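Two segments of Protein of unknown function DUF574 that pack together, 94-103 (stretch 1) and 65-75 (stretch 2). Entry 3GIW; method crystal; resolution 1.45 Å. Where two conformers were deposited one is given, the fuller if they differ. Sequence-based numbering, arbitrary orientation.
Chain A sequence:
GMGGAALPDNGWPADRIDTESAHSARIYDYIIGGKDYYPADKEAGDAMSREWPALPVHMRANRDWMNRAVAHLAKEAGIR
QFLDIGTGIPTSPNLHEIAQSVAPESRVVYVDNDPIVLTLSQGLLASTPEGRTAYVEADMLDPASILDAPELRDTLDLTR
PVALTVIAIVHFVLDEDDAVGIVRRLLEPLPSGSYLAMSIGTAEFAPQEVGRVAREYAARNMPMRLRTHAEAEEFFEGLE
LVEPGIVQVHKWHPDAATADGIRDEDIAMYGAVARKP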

# COMPACT_ATOMS: atom_id res chain seq x y z
N ASN A 94 -3.98 6.55 -10.20
CA ASN A 94 -4.45 5.59 -9.20
C ASN A 94 -4.30 4.18 -9.75
O ASN A 94 -4.14 3.99 -10.97
CB ASN A 94 -5.91 5.86 -8.85
CG ASN A 94 -6.09 7.09 -8.01
OD1 ASN A 94 -5.64 7.14 -6.87
ND2 ASN A 94 -6.77 8.09 -8.57
N LEU A 95 -4.35 3.22 -8.84
CA LEU A 95 -4.16 1.81 -9.18
C LEU A 95 -5.05 1.42 -10.37
O LEU A 95 -4.58 0.80 -11.34
CB LEU A 95 -4.46 0.94 -7.95
CG LEU A 95 -4.04 -0.52 -8.07
CD1 LEU A 95 -3.77 -1.14 -6.71
CD2 LEU A 95 -5.06 -1.31 -8.78
N HIS A 96 -6.34 1.74 -10.30
CA HIS A 96 -7.24 1.34 -11.40
C HIS A 96 -6.94 1.98 -12.75
O HIS A 96 -7.29 1.42 -13.79
CB HIS A 96 -8.75 1.51 -11.04
CG HIS A 96 -9.28 2.89 -11.20
ND1 HIS A 96 -9.11 3.87 -10.24
CD2 HIS A 96 -10.02 3.45 -12.19
CE1 HIS A 96 -9.71 4.98 -10.65
NE2 HIS A 96 -10.25 4.75 -11.84
N GLU A 97 -6.37 3.18 -12.72
CA GLU A 97 -6.06 3.90 -13.95
C GLU A 97 -4.91 3.17 -14.65
O GLU A 97 -4.91 3.04 -15.89
CB GLU A 97 -5.75 5.37 -13.63
CG GLU A 97 -6.98 6.08 -13.09
CD GLU A 97 -6.69 7.40 -12.36
OE1 GLU A 97 -5.56 7.82 -12.21
OE2 GLU A 97 -7.67 8.00 -11.87
N ILE A 98 -3.96 2.67 -13.87
CA ILE A 98 -2.85 1.87 -14.44
C ILE A 98 -3.41 0.55 -15.01
O ILE A 98 -3.13 0.21 -16.17
CB ILE A 98 -1.76 1.60 -13.39
CG1 ILE A 98 -1.07 2.90 -13.00
CG2 ILE A 98 -0.73 0.57 -13.92
CD1 ILE A 98 -0.23 2.74 -11.73
N ALA A 99 -4.20 -0.17 -14.22
CA ALA A 99 -4.73 -1.47 -14.65
C ALA A 99 -5.62 -1.31 -15.88
O ALA A 99 -5.53 -2.07 -16.83
CB ALA A 99 -5.51 -2.12 -13.51
N GLN A 100 -6.50 -0.32 -15.85
CA GLN A 100 -7.46 -0.12 -16.95
C GLN A 100 -6.84 0.41 -18.26
O GLN A 100 -7.39 0.17 -19.36
CB GLN A 100 -8.67 0.72 -16.49
CG GLN A 100 -9.60 -0.08 -15.53
CD GLN A 100 -10.79 0.70 -15.00
OE1 GLN A 100 -10.90 1.91 -15.22
NE2 GLN A 100 -11.71 0.01 -14.36
N SER A 101 -5.70 1.07 -18.15
CA SER A 101 -4.93 1.46 -19.34
C SER A 101 -4.36 0.22 -20.03
O SER A 101 -4.18 0.21 -21.24
CB SER A 101 -3.81 2.44 -18.96
OG SER A 101 -2.77 1.83 -18.22
N VAL A 102 -4.07 -0.82 -19.26
CA VAL A 102 -3.56 -2.07 -19.84
C VAL A 102 -4.71 -2.91 -20.40
O VAL A 102 -4.60 -3.46 -21.50
CB VAL A 102 -2.75 -2.91 -18.80
CG1 VAL A 102 -2.38 -4.28 -19.40
CG2 VAL A 102 -1.51 -2.16 -18.35
N ALA A 103 -5.80 -3.01 -19.64
CA ALA A 103 -6.93 -3.83 -19.98
C ALA A 103 -8.17 -3.12 -19.41
O ALA A 103 -8.39 -3.14 -18.19
CB ALA A 103 -6.76 -5.24 -19.37
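Stretch 2 65-75: WMNRAVAHLAK

Stretch 2 is a helix that packs on the short helix of stretch 1 in a roughly parallel, apolar contact, with Ile98 seated as a knob in a hole of four residues. All of 65-75 is helical, and this helix begins earlier in the chain. In stretch 1 the helix covers 95-102. Asn94 stands at the N-cap position, and Ala103 is the first residue to leave helical phi/psi.

The two helices run in the same general direction. Their N-to-C directions differ by 32°, with a signed crossing angle of -32°, and their axes approach to 9.1 Å. Because of the common direction, the start of the stretch 1 helix meets the first residues of stretch 2, and the pairs then advance together along both chains. Leu95 lies by Met66 and Val70, Ile98 by Met66, Asn67, Val70 and Ala71, and Val102 by Ala74 and Lys75. The backbones are nearest at Ala99 and Ala74, where the CA atoms are 5.7 Å apart; the CA atoms of Ile98 and Ala71 are 6.5 Å apart. Both residues of the former pair are alanines, whose side chains end at CB.

Ile98 is the centre of the packing. Its CA-to-CB bond points toward stretch 2, and its side chain sits among Met66, Asn67, Val70 and Ala71. Ile98 CD1 lies 4.2 Å from Met66 SE and 3.5 Å from Asn67 OD1. Ile98 CG2 lies 3.8 Å from Val70 CG1 and 4.2 Å from Ala71 CB. With chi1 in m and chi2 in t, CD1 reaches the Met66 and Asn67 part of the hole and CG2 the Val70 and Ala71 part.

Val70 also points toward its partner helix. Val70 CG2 is 3.7 Å from Leu95 CG, and Val70 CG1 is 3.8 Å from Ile98 CG2 and 4.4 Å from Ala99 N. Met66 is a selenomethionine. Its CA-to-CB bond points sideways, but the end of the side chain comes nearer to stretch 1. Met66 CE is 4.1 Å from Leu95 N, and Met66 SE is 4.4 Å from Leu95 CB.

At the other end Ala74 points toward stretch 1. Its small side chain fits against the backbone of Ala99 and the side chain of Val102. Ala74 CB is 4.3 Å from Ala99 CA and 3.9 Å from Val102 CB. Val102 CG1 also lies 4.1 Å from Lys75 CA. The Lys75 side chain is not modelled beyond CG.

No hydrogen bond links the two stretches among the modelled atoms. The contact buries 428 Å², both sides summed, and rests on apolar packing. Asn94 N donates to Glu97 OE1 at 2.9 Å, and Ser101 OG donates to Ile98 O at 2.6 Å. His96 and Gln100 point away from stretch 2 and find their partners elsewhere in the structure.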

# COMPACT_ATOMS: atom_id res chain seq x y z
N TRP A 65 6.99 2.49 -6.81
CA TRP A 65 7.01 1.04 -6.71
C TRP A 65 5.60 0.49 -6.95
O TRP A 65 5.44 -0.48 -7.71
CB TRP A 65 7.59 0.55 -5.35
CG TRP A 65 7.57 -0.96 -5.27
CD1 TRP A 65 8.50 -1.79 -5.76
CD2 TRP A 65 6.53 -1.78 -4.73
NE1 TRP A 65 8.11 -3.11 -5.57
CE2 TRP A 65 6.89 -3.11 -4.95
CE3 TRP A 65 5.31 -1.51 -4.09
CZ2 TRP A 65 6.08 -4.18 -4.56
CZ3 TRP A 65 4.52 -2.58 -3.74
CH2 TRP A 65 4.92 -3.88 -3.95
N MSE A 66 4.59 1.07 -6.32
CA MSE A 66 3.22 0.62 -6.56
C MSE A 66 2.93 0.64 -8.06
O MSE A 66 2.36 -0.29 -8.60
CB MSE A 66 2.19 1.50 -5.82
CG MSE A 66 0.73 1.08 -6.06
SE MSE A 66 -0.14 1.84 -7.65
CE MSE A 66 -0.78 3.45 -6.90
N ASN A 67 3.30 1.74 -8.71
CA ASN A 67 3.05 1.88 -10.13
C ASN A 67 3.70 0.73 -10.92
O ASN A 67 3.06 0.13 -11.79
CB ASN A 67 3.57 3.22 -10.69
CG ASN A 67 2.87 4.46 -10.13
OD1 ASN A 67 1.85 4.39 -9.46
ND2 ASN A 67 3.42 5.60 -10.47
N ARG A 68 4.96 0.40 -10.64
CA ARG A 68 5.65 -0.66 -11.36
C ARG A 68 5.07 -2.05 -11.01
O ARG A 68 4.94 -2.89 -11.89
CB ARG A 68 7.16 -0.62 -11.08
CG ARG A 68 7.81 0.66 -11.49
CD ARG A 68 9.31 0.56 -11.57
NE ARG A 68 9.98 0.06 -10.37
CZ ARG A 68 10.15 0.75 -9.24
NH1 ARG A 68 9.70 1.99 -9.13
NH2 ARG A 68 10.72 0.18 -8.19
N ALA A 69 4.70 -2.27 -9.75
CA ALA A 69 4.14 -3.56 -9.33
C ALA A 69 2.78 -3.81 -10.00
O ALA A 69 2.52 -4.92 -10.50
CB ALA A 69 4.07 -3.67 -7.83
N VAL A 70 1.91 -2.79 -10.01
CA VAL A 70 0.59 -2.94 -10.62
C VAL A 70 0.71 -3.12 -12.13
O VAL A 70 0.02 -3.99 -12.72
CB VAL A 70 -0.33 -1.76 -10.25
CG1 VAL A 70 -1.64 -1.78 -11.05
CG2 VAL A 70 -0.62 -1.80 -8.72
N ALA A 71 1.60 -2.37 -12.78
CA ALA A 71 1.85 -2.57 -14.21
C ALA A 71 2.35 -4.00 -14.52
O ALA A 71 1.84 -4.64 -15.45
CB ALA A 71 2.85 -1.52 -14.70
N HIS A 72 3.28 -4.52 -13.74
CA HIS A 72 3.72 -5.90 -13.87
C HIS A 72 2.54 -6.88 -13.75
O HIS A 72 2.40 -7.82 -14.54
CB HIS A 72 4.74 -6.26 -12.79
CG HIS A 72 5.22 -7.67 -12.85
ND1 HIS A 72 6.27 -8.05 -13.67
CD2 HIS A 72 4.78 -8.81 -12.26
CE1 HIS A 72 6.45 -9.36 -13.56
NE2 HIS A 72 5.57 -9.83 -12.69
N LEU A 73 1.75 -6.72 -12.70
CA LEU A 73 0.62 -7.60 -12.45
C LEU A 73 -0.39 -7.59 -13.61
O LEU A 73 -0.86 -8.66 -14.04
CB LEU A 73 -0.04 -7.23 -11.13
CG LEU A 73 0.70 -7.68 -9.86
CD1 LEU A 73 0.20 -6.86 -8.66
CD2 LEU A 73 0.56 -9.20 -9.63
N ALA A 74 -0.69 -6.41 -14.16
CA ALA A 74 -1.64 -6.28 -15.26
C ALA A 74 -1.02 -6.79 -16.55
O ALA A 74 -1.65 -7.58 -17.26
CB ALA A 74 -2.11 -4.85 -15.42
N LYS A 75 0.20 -6.37 -16.87
CA LYS A 75 0.77 -6.65 -18.19
C LYS A 75 1.38 -8.04 -18.27
O LYS A 75 1.02 -8.82 -19.15
CB LYS A 75 1.79 -5.59 -18.60
CG LYS A 75 2.22 -5.68 -20.08